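Local coordinates for polymeric Immunoglobulin Receptor (Oncorhynchus mykiss, PDB 5F1S), which binds polymeric immunoglobulins and, as in other vertebrates, probably carries them across epithelia into mucosal secretions, at residues I18-G23 against F73-T78; K31-G36 against Y88-E93; H142-C147 against L156-E161. All blocks are in the same frame, centred on the assembly; numbering follows the deposited sequence.

Contact 1: I18-G23 against F73-T78; sequences IPCHYG and FTVTMT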
loop_
_atom_site.group_PDB
_atom_site.type_symbol
_atom_site.label_atom_id
_atom_site.label_comp_id
_atom_site.label_asym_id
_atom_site.label_seq_id
_atom_site.Cartn_x
_atom_site.Cartn_y
_atom_site.Cartn_z
ATOM N N ILE A 18 -1.558 3.815 11.486
ATOM C CA ILE A 18 -2.978 3.694 11.789
ATOM C C ILE A 18 -3.311 4.699 12.888
ATOM O O ILE A 18 -2.810 4.549 14.008
ATOM C CB ILE A 18 -3.338 2.269 12.238
ATOM C CG1 ILE A 18 -3.047 1.334 11.060
ATOM C CG2 ILE A 18 -4.764 2.195 12.673
ATOM C CD1 ILE A 18 -2.957 -0.095 11.470
ATOM N N PRO A 19 -4.197 5.663 12.632
ATOM C CA PRO A 19 -4.707 6.528 13.718
ATOM C C PRO A 19 -5.847 5.871 14.473
ATOM O O PRO A 19 -6.869 5.487 13.878
ATOM C CB PRO A 19 -5.201 7.771 12.969
ATOM C CG PRO A 19 -5.739 7.182 11.637
ATOM C CD PRO A 19 -4.778 6.046 11.319
ATOM N N CYS A 20 -5.747 5.917 15.798
ATOM C CA CYS A 20 -6.806 5.520 16.704
ATOM C C CYS A 20 -7.245 6.782 17.420
ATOM O O CYS A 20 -6.597 7.194 18.399
ATOM C CB CYS A 20 -6.314 4.479 17.707
ATOM S SG CYS A 20 -5.789 2.866 16.994
ATOM N N HIS A 21 -8.333 7.378 16.948
ATOM C CA HIS A 21 -8.840 8.619 17.515
ATOM C C HIS A 21 -9.762 8.295 18.689
ATOM O O HIS A 21 -10.469 7.289 18.696
ATOM C CB HIS A 21 -9.582 9.477 16.481
ATOM C CG HIS A 21 -8.669 10.191 15.515
ATOM N ND1 HIS A 21 -8.172 11.464 15.734
ATOM C CD2 HIS A 21 -8.154 9.785 14.342
ATOM C CE1 HIS A 21 -7.399 11.810 14.718
ATOM N NE2 HIS A 21 -7.394 10.813 13.854
ATOM N N TYR A 22 -9.737 9.151 19.702
ATOM C CA TYR A 22 -10.532 8.859 20.885
ATOM C C TYR A 22 -11.105 10.134 21.476
ATOM O O TYR A 22 -10.618 11.240 21.242
ATOM C CB TYR A 22 -9.727 8.136 21.944
ATOM C CG TYR A 22 -8.437 8.786 22.324
ATOM C CD1 TYR A 22 -8.389 9.731 23.339
ATOM C CD2 TYR A 22 -7.248 8.458 21.686
ATOM C CE1 TYR A 22 -7.172 10.307 23.738
ATOM C CE2 TYR A 22 -6.012 9.062 22.061
ATOM C CZ TYR A 22 -6.009 9.974 23.112
ATOM O OH TYR A 22 -4.826 10.525 23.560
ATOM N N GLY A 23 -12.155 9.955 22.254
ATOM C CA GLY A 23 -12.836 11.082 22.833
ATOM C C GLY A 23 -11.998 11.719 23.924
ATOM O O GLY A 23 -11.120 11.083 24.519
ATOM N N PHE A 73 -3.950 8.193 19.194
ATOM C CA PHE A 73 -2.709 7.433 19.256
ATOM C C PHE A 73 -2.500 6.737 17.926
ATOM O O PHE A 73 -3.448 6.263 17.311
ATOM C CB PHE A 73 -2.670 6.464 20.456
ATOM C CG PHE A 73 -3.725 5.349 20.499
ATOM C CD1 PHE A 73 -4.968 5.571 21.096
ATOM C CD2 PHE A 73 -3.428 4.064 20.051
ATOM C CE1 PHE A 73 -5.907 4.527 21.231
ATOM C CE2 PHE A 73 -4.363 3.011 20.177
ATOM C CZ PHE A 73 -5.597 3.246 20.773
ATOM N N THR A 74 -1.252 6.728 17.472
ATOM C CA THR A 74 -0.892 6.233 16.159
ATOM C C THR A 74 -0.099 4.952 16.346
ATOM O O THR A 74 0.862 4.910 17.136
ATOM C CB THR A 74 -0.059 7.286 15.428
ATOM O OG1 THR A 74 -0.785 8.515 15.365
ATOM C CG2 THR A 74 0.249 6.870 13.978
ATOM N N VAL A 75 -0.514 3.898 15.635
ATOM C CA VAL A 75 0.153 2.618 15.683
ATOM C C VAL A 75 0.829 2.389 14.337
ATOM O O VAL A 75 0.197 2.519 13.298
ATOM C CB VAL A 75 -0.830 1.487 16.020
ATOM C CG1 VAL A 75 -0.095 0.161 16.017
ATOM C CG2 VAL A 75 -1.498 1.715 17.380
ATOM N N THR A 76 2.130 2.118 14.351
ATOM C CA THR A 76 2.872 1.860 13.128
ATOM C C THR A 76 3.294 0.397 13.123
ATOM O O THR A 76 3.936 -0.078 14.061
ATOM C CB THR A 76 4.100 2.782 13.036
ATOM O OG1 THR A 76 3.644 4.132 13.069
ATOM C CG2 THR A 76 4.891 2.525 11.742
ATOM N N MET A 77 2.944 -0.321 12.068
ATOM C CA MET A 77 3.369 -1.695 11.910
ATOM C C MET A 77 4.243 -1.725 10.666
ATOM O O MET A 77 3.842 -1.242 9.595
ATOM C CB MET A 77 2.183 -2.681 11.779
ATOM C CG MET A 77 1.271 -2.690 13.010
ATOM S SD MET A 77 -0.063 -3.893 12.765
ATOM C CE MET A 77 0.853 -5.274 13.128
ATOM N N THR A 78 5.438 -2.260 10.807
ATOM C CA THR A 78 6.414 -2.204 9.723
ATOM C C THR A 78 6.652 -3.580 9.109
ATOM O O THR A 78 6.451 -4.640 9.729
ATOM C CB THR A 78 7.762 -1.620 10.221
ATOM O OG1 THR A 78 8.293 -2.486 11.231
ATOM C CG2 THR A 78 7.558 -0.196 10.807
#
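Cys-20 packs against one face of the Phe-73 ring, and the backbones around them run as antiparallel neighbours, 157° between strand directions. Four backbone hydrogen bonds join them in two reciprocal pairs: Ile-18 with Val-75 and Cys-20 with Phe-73, the bond from Cys-20 N to Phe-73 O being 2.8 Å long. Between them Pro-19 faces Thr-74 in a non-hydrogen-bonded pair, where a residue without an N-H costs the pairing nothing; Thr-74 CA adds a CA-H...O contact to Ile-18 O, at 3.3 Å.

The aromatic contacts gather on the buried face, with Ile-18 and Val-75. A chi1 of 62° puts Phe-73 CG where the ring can lie across Cys-20, whose CB sits over its centre, 3.4 Å from the centroid, in a CH-pi contact. Cys-20 SG meets the same ring obliquely, 3.5 Å from Phe-73 CE2. At the ring's edge, in plane, comes Tyr-22 CE2, while Tyr-22 OH bonds to Asp-66. An alanine in place of Phe-73 would probably open a gap beside the sulfur and deprive both Cys-20 and the Tyr-22 ring of their aromatic neighbour.

Apolar side chains suit this face because it is buried against the other sheet, to which Cys-20 is tied by its disulfide with Cys-90. An aromatic residue of strand E packed on the disulfide joining strands B and F belongs to the core of an immunoglobulin V-set domain.

Contact 2: K31-G36 against Y88-E93; sequences KYWCRG and YWCGVE
Cys-34 O is held by two neighbouring groups of the adjacent strand: Trp-89 N gives it a 2.7 Å hydrogen bond, and Tyr-88 CA approaches to 3.2 Å in a CA-H...O contact. A reciprocal bond from Cys-34 N to Trp-89 O completes this pair, and a second reciprocal pair joins Tyr-32 to Gly-91. Beyond the strand end, Trp-89 NE1 donates to Gly-36 O (2.7 Å), which lies near the indole plane; Gly-36 has backbone angles that would jam a CB against the preceding carbonyl.

Tyr-32 shares its side of the sheet with Cys-34 and Trp-89. Its ring folds over Gly-91, whose CA lies 3.7 Å from the ring centroid; any CB there would collide with the ring, so glycine fits. A water links Tyr-32 OH to Val-92 O.

The opposite side carries Trp-33, Arg-35, Tyr-88 and Cys-90. Trp-33 CG is anti to the backbone N (chi1 179°), and CZ2 of its indole reaches Tyr-88 CB at 3.4 Å, while Cys-90 SG stands at the indole's edge. The extended Arg-35 lays CG over a face of the Tyr-88 ring, 4.0 Å from its centroid.

Tyr-88 OH bonds to Asp-84 O, a tyrosine corner. Strands 31-35 and 86-92 lie inside their sheet, between 43-47 and 103-111, and Trp-33 packs across the sandwich on Val-75 and Met-77 of strand 72-77.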
loop_
_atom_site.group_PDB
_atom_site.type_symbol
_atom_site.label_atom_id
_atom_site.label_comp_id
_atom_site.label_asym_id
_atom_site.label_seq_id
_atom_site.Cartn_x
_atom_site.Cartn_y
_atom_site.Cartn_z
ATOM N N LYS A 31 -3.076 3.392 26.302
ATOM C CA LYS A 31 -3.606 2.969 25.006
ATOM C C LYS A 31 -2.936 1.668 24.601
ATOM O O LYS A 31 -1.775 1.404 24.950
ATOM C CB LYS A 31 -3.358 4.041 23.930
ATOM C CG LYS A 31 -3.714 5.479 24.347
ATOM C CD LYS A 31 -5.165 5.559 24.882
ATOM C CE LYS A 31 -5.619 7.044 25.017
ATOM N NZ LYS A 31 -4.759 7.826 25.976
ATOM N N TYR A 32 -3.655 0.850 23.843
ATOM C CA TYR A 32 -3.082 -0.414 23.420
ATOM C C TYR A 32 -3.587 -0.795 22.032
ATOM O O TYR A 32 -4.544 -0.223 21.509
ATOM C CB TYR A 32 -3.339 -1.533 24.454
ATOM C CG TYR A 32 -4.768 -1.951 24.639
ATOM C CD1 TYR A 32 -5.270 -3.049 23.973
ATOM C CD2 TYR A 32 -5.612 -1.270 25.513
ATOM C CE1 TYR A 32 -6.618 -3.453 24.172
ATOM C CE2 TYR A 32 -6.943 -1.655 25.698
ATOM C CZ TYR A 32 -7.418 -2.757 25.031
ATOM O OH TYR A 32 -8.715 -3.156 25.200
ATOM N N TRP A 33 -2.862 -1.730 21.429
ATOM C CA TRP A 33 -3.126 -2.256 20.092
ATOM C C TRP A 33 -3.161 -3.769 20.206
ATOM O O TRP A 33 -2.198 -4.372 20.691
ATOM C CB TRP A 33 -2.038 -1.804 19.127
ATOM C CG TRP A 33 -2.121 -2.252 17.736
ATOM C CD1 TRP A 33 -1.270 -3.112 17.084
ATOM C CD2 TRP A 33 -3.078 -1.827 16.771
ATOM N NE1 TRP A 33 -1.653 -3.252 15.786
ATOM C CE2 TRP A 33 -2.726 -2.425 15.547
ATOM C CE3 TRP A 33 -4.169 -0.959 16.815
ATOM C CZ2 TRP A 33 -3.466 -2.236 14.387
ATOM C CZ3 TRP A 33 -4.886 -0.739 15.658
ATOM C CH2 TRP A 33 -4.538 -1.385 14.458
ATOM N N CYS A 34 -4.280 -4.372 19.782
ATOM C CA CYS A 34 -4.619 -5.767 20.036
ATOM C C CYS A 34 -4.793 -6.476 18.685
ATOM O O CYS A 34 -5.264 -5.863 17.738
ATOM C CB CYS A 34 -5.954 -5.877 20.859
ATOM S SG CYS A 34 -5.802 -7.016 22.283
ATOM N N ARG A 35 -4.435 -7.758 18.604
ATOM C CA ARG A 35 -4.690 -8.575 17.410
ATOM C C ARG A 35 -5.643 -9.718 17.745
ATOM O O ARG A 35 -5.452 -10.402 18.763
ATOM C CB ARG A 35 -3.387 -9.126 16.875
ATOM C CG ARG A 35 -3.577 -9.894 15.578
ATOM C CD ARG A 35 -2.301 -10.501 15.087
ATOM N NE ARG A 35 -2.644 -11.163 13.819
ATOM C CZ ARG A 35 -1.776 -11.819 13.061
ATOM N NH1 ARG A 35 -0.505 -11.920 13.434
ATOM N NH2 ARG A 35 -2.192 -12.391 11.935
ATOM N N GLY A 36 -6.628 -9.931 16.882
ATOM C CA GLY A 36 -7.567 -11.047 16.982
ATOM C C GLY A 36 -8.910 -10.654 16.399
ATOM O O GLY A 36 -9.296 -9.487 16.354
ATOM N N TYR A 88 -7.426 -6.364 13.857
ATOM C CA TYR A 88 -6.724 -5.639 14.912
ATOM C C TYR A 88 -7.668 -4.652 15.594
ATOM O O TYR A 88 -8.684 -4.227 15.026
ATOM C CB TYR A 88 -5.538 -4.890 14.327
ATOM C CG TYR A 88 -4.429 -5.784 13.827
ATOM C CD1 TYR A 88 -4.512 -6.397 12.575
ATOM C CD2 TYR A 88 -3.325 -6.037 14.609
ATOM C CE1 TYR A 88 -3.480 -7.197 12.111
ATOM C CE2 TYR A 88 -2.289 -6.856 14.164
ATOM C CZ TYR A 88 -2.385 -7.437 12.910
ATOM O OH TYR A 88 -1.353 -8.227 12.487
ATOM N N TRP A 89 -7.323 -4.290 16.839
ATOM C CA TRP A 89 -8.160 -3.405 17.662
ATOM C C TRP A 89 -7.347 -2.283 18.286
ATOM O O TRP A 89 -6.293 -2.540 18.840
ATOM C CB TRP A 89 -8.837 -4.153 18.820
ATOM C CG TRP A 89 -9.671 -5.264 18.378
ATOM C CD1 TRP A 89 -9.229 -6.517 17.981
ATOM C CD2 TRP A 89 -11.088 -5.283 18.250
ATOM N NE1 TRP A 89 -10.299 -7.288 17.631
ATOM C CE2 TRP A 89 -11.442 -6.558 17.763
ATOM C CE3 TRP A 89 -12.106 -4.340 18.467
ATOM C CZ2 TRP A 89 -12.773 -6.920 17.529
ATOM C CZ3 TRP A 89 -13.407 -4.702 18.212
ATOM C CH2 TRP A 89 -13.724 -5.990 17.751
ATOM N N CYS A 90 -7.817 -1.052 18.113
ATOM C CA CYS A 90 -7.480 0.087 18.967
ATOM C C CYS A 90 -8.155 -0.107 20.307
ATOM O O CYS A 90 -9.354 -0.392 20.329
ATOM C CB CYS A 90 -8.041 1.388 18.371
ATOM S SG CYS A 90 -7.586 1.909 16.747
ATOM N N GLY A 91 -7.430 0.061 21.417
ATOM C CA GLY A 91 -8.058 -0.010 22.737
ATOM C C GLY A 91 -7.599 1.092 23.680
ATOM O O GLY A 91 -6.469 1.573 23.607
ATOM N N VAL A 92 -8.498 1.471 24.597
ATOM C CA VAL A 92 -8.164 2.317 25.747
ATOM C C VAL A 92 -8.351 1.474 27.000
ATOM O O VAL A 92 -9.386 0.814 27.158
ATOM C CB VAL A 92 -9.022 3.585 25.836
ATOM C CG1 VAL A 92 -8.568 4.421 27.069
ATOM C CG2 VAL A 92 -8.991 4.459 24.533
ATOM N N GLU A 93 -7.339 1.454 27.879
ATOM C CA GLU A 93 -7.396 0.622 29.081
ATOM C C GLU A 93 -8.119 1.413 30.164
ATOM O O GLU A 93 -7.519 2.266 30.819
ATOM C CB GLU A 93 -6.003 0.229 29.532
ATOM C CG GLU A 93 -5.999 -0.644 30.767
ATOM C CD GLU A 93 -4.623 -1.229 30.982
ATOM O OE1 GLU A 93 -4.275 -2.168 30.225
ATOM O OE2 GLU A 93 -3.878 -0.704 31.838
HETATM O O HOH W 1 -10.315 -1.594 26.879
#

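Contact 3: H142-C147 against L156-E161; sequences HEKRWC and LVTDGE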
loop_
_atom_site.group_PDB
_atom_site.type_symbol
_atom_site.label_atom_id
_atom_site.label_comp_id
_atom_site.label_asym_id
_atom_site.label_seq_id
_atom_site.Cartn_x
_atom_site.Cartn_y
_atom_site.Cartn_z
ATOM N N HIS A 142 12.839 -10.366 -9.173
ATOM C CA HIS A 142 12.276 -10.754 -10.452
ATOM C C HIS A 142 12.541 -9.681 -11.508
ATOM O O HIS A 142 12.557 -8.479 -11.229
ATOM C CB HIS A 142 10.761 -10.950 -10.350
ATOM C CG HIS A 142 10.328 -12.210 -9.675
ATOM N ND1 HIS A 142 10.685 -12.538 -8.384
ATOM C CD2 HIS A 142 9.510 -13.202 -10.100
ATOM C CE1 HIS A 142 10.108 -13.678 -8.045
ATOM N NE2 HIS A 142 9.399 -14.107 -9.075
ATOM N N GLU A 143 12.731 -10.115 -12.748
ATOM C CA GLU A 143 12.703 -9.148 -13.819
ATOM C C GLU A 143 11.293 -8.558 -13.856
ATOM O O GLU A 143 10.310 -9.259 -13.596
ATOM C CB GLU A 143 13.068 -9.790 -15.162
ATOM C CG GLU A 143 12.116 -10.792 -15.638
ATOM C CD GLU A 143 12.543 -11.382 -16.966
ATOM O OE1 GLU A 143 13.756 -11.294 -17.313
ATOM O OE2 GLU A 143 11.653 -11.911 -17.657
ATOM N N LYS A 144 11.208 -7.269 -14.131
ATOM C CA LYS A 144 9.922 -6.584 -14.242
ATOM C C LYS A 144 9.584 -6.382 -15.713
ATOM O O LYS A 144 10.480 -6.185 -16.538
ATOM C CB LYS A 144 9.994 -5.242 -13.540
ATOM C CG LYS A 144 10.521 -5.323 -12.099
ATOM C CD LYS A 144 9.763 -6.343 -11.304
ATOM C CE LYS A 144 10.102 -6.277 -9.839
ATOM N NZ LYS A 144 11.562 -6.459 -9.481
ATOM N N ARG A 145 8.285 -6.381 -16.045
ATOM C CA ARG A 145 7.915 -6.216 -17.445
ATOM C C ARG A 145 6.712 -5.298 -17.626
ATOM O O ARG A 145 5.892 -5.108 -16.724
ATOM C CB ARG A 145 7.638 -7.544 -18.141
ATOM C CG ARG A 145 7.028 -8.595 -17.402
ATOM C CD ARG A 145 7.171 -9.950 -18.164
ATOM N NE ARG A 145 5.911 -10.650 -18.045
ATOM C CZ ARG A 145 5.556 -11.358 -16.978
ATOM N NH1 ARG A 145 6.391 -11.485 -15.968
ATOM N NH2 ARG A 145 4.369 -11.955 -16.928
ATOM N N TRP A 146 6.694 -4.670 -18.793
ATOM C CA TRP A 146 5.606 -3.824 -19.268
ATOM C C TRP A 146 5.147 -4.399 -20.600
ATOM O O TRP A 146 5.960 -4.531 -21.525
ATOM C CB TRP A 146 6.087 -2.396 -19.408
ATOM C CG TRP A 146 5.147 -1.436 -20.063
ATOM C CD1 TRP A 146 5.243 -0.916 -21.312
ATOM C CD2 TRP A 146 3.973 -0.848 -19.467
ATOM N NE1 TRP A 146 4.198 -0.005 -21.534
ATOM C CE2 TRP A 146 3.403 0.020 -20.420
ATOM C CE3 TRP A 146 3.363 -0.977 -18.218
ATOM C CZ2 TRP A 146 2.240 0.786 -20.161
ATOM C CZ3 TRP A 146 2.186 -0.225 -17.967
ATOM C CH2 TRP A 146 1.659 0.635 -18.931
ATOM N N CYS A 147 3.880 -4.821 -20.673
ATOM C CA CYS A 147 3.355 -5.552 -21.805
ATOM C C CYS A 147 2.056 -4.912 -22.275
ATOM O O CYS A 147 1.243 -4.440 -21.465
ATOM C CB CYS A 147 3.080 -7.032 -21.458
ATOM S SG CYS A 147 4.462 -7.804 -20.474
ATOM N N LEU A 156 8.403 -5.590 -22.589
ATOM C CA LEU A 156 9.678 -4.941 -22.370
ATOM C C LEU A 156 10.139 -5.268 -20.953
ATOM O O LEU A 156 9.391 -5.053 -19.991
ATOM C CB LEU A 156 9.543 -3.438 -22.562
ATOM C CG LEU A 156 8.822 -3.018 -23.831
ATOM C CD1 LEU A 156 8.764 -1.519 -23.840
ATOM C CD2 LEU A 156 9.555 -3.526 -25.078
ATOM N N VAL A 157 11.362 -5.793 -20.817
ATOM C CA VAL A 157 11.772 -6.446 -19.580
ATOM C C VAL A 157 13.041 -5.779 -19.055
ATOM O O VAL A 157 13.928 -5.396 -19.830
ATOM C CB VAL A 157 11.963 -7.954 -19.799
ATOM C CG1 VAL A 157 12.359 -8.640 -18.502
ATOM C CG2 VAL A 157 10.686 -8.572 -20.358
ATOM N N THR A 158 13.110 -5.604 -17.736
ATOM C CA THR A 158 14.259 -4.974 -17.125
ATOM C C THR A 158 15.446 -5.933 -17.134
ATOM O O THR A 158 15.286 -7.158 -17.120
ATOM C CB THR A 158 13.991 -4.600 -15.674
ATOM O OG1 THR A 158 13.537 -5.768 -14.991
ATOM C CG2 THR A 158 12.960 -3.501 -15.582
ATOM N N ASP A 159 16.635 -5.349 -17.069
ATOM C CA ASP A 159 17.866 -6.118 -17.050
ATOM C C ASP A 159 18.278 -6.372 -15.610
ATOM O O ASP A 159 17.579 -6.016 -14.664
ATOM C CB ASP A 159 18.964 -5.405 -17.844
ATOM C CG ASP A 159 19.379 -4.052 -17.263
ATOM O OD1 ASP A 159 19.106 -3.752 -16.083
ATOM O OD2 ASP A 159 20.010 -3.268 -18.024
ATOM N N GLY A 160 19.453 -6.985 -15.433
ATOM C CA GLY A 160 19.914 -7.283 -14.091
ATOM C C GLY A 160 20.081 -6.067 -13.208
ATOM O O GLY A 160 20.098 -6.205 -11.982
ATOM N N GLU A 161 20.241 -4.885 -13.786
ATOM C CA GLU A 161 20.318 -3.668 -12.998
ATOM C C GLU A 161 18.956 -2.995 -12.789
ATOM O O GLU A 161 18.914 -1.886 -12.253
ATOM C CB GLU A 161 21.264 -2.670 -13.658
ATOM C CG GLU A 161 22.716 -3.131 -13.704
ATOM C CD GLU A 161 23.610 -2.140 -14.422
ATOM O OE1 GLU A 161 23.072 -1.256 -15.125
ATOM O OE2 GLU A 161 24.848 -2.241 -14.278
#
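Thr-158 and Lys-144 meet where the pairing of the two strands gives way to loop, and four hydrogen bonds span the contact. Trp-146 and Leu-156 form a regular reciprocal pair, Leu-156 N reaching Trp-146 O at 2.9 Å. Two residues on, Thr-158 N still donates to Lys-144 O, but the return bond, from Lys-144 N, ends on Thr-158 OG1 (2.9 Å). With chi1 at 54°, OG1 lies between the backbone N and the carbonyl carbon of Thr-158 and stands in for a backbone acceptor; a hydroxyl-bearing residue is thus apt where the strand ends.

Weaker CA-H...O contacts fill the intervening positions. Arg-145 CA approaches Leu-156 O at 3.2 Å, and Val-157 CA approaches Lys-144 O at 3.3 Å, so each of these carbonyls receives both an N-H and a C-H.

Apolar contacts are lighter. Arg-145 and Val-157 share one face, where the CB of Arg-145 touches CG2 of Val-157 at 3.9 Å. On the other face Leu-156 brings CD1 to the edge of the Trp-146 indole, 4.4 Å from its CD1.

The Lys-144 chain, bent at chi2 and chi4, returns NZ to His-142 O at 2.9 Å, and the same ammonium forms a salt bridge with Asp-173. The Cys-147 to Cys-155 disulfide ties the hairpin together. Strand 156-157 is the outermost of its sheet within the chain, strand 144-148 lies between it and 192-198, and Trp-146 and Leu-156 pack on Ile-171 of strand 169-173 in the facing sheet.

Overall arrangement
Contacts 1 and 2 share the first V-set domain, one in each sheet of the sandwich, with centres 10 Å apart. Their segments alternate along the chain (18-23, 31-36, 73-78, 88-93), and the Cys-20 to Cys-90 disulfide joins them covalently, so each sheet is locked to the other through the core. Contact 3 follows in the second V-set domain, its centre 38 Å from that of contact 1 and 42 Å from that of contact 2, touching neither. Segment 142-147 nevertheless echoes 31-36: Lys-144, Trp-146 and Cys-147 correspond to Lys-31, Trp-33 and Cys-34. The ectodomain thus repeats one immunoglobulin plan in two separate units.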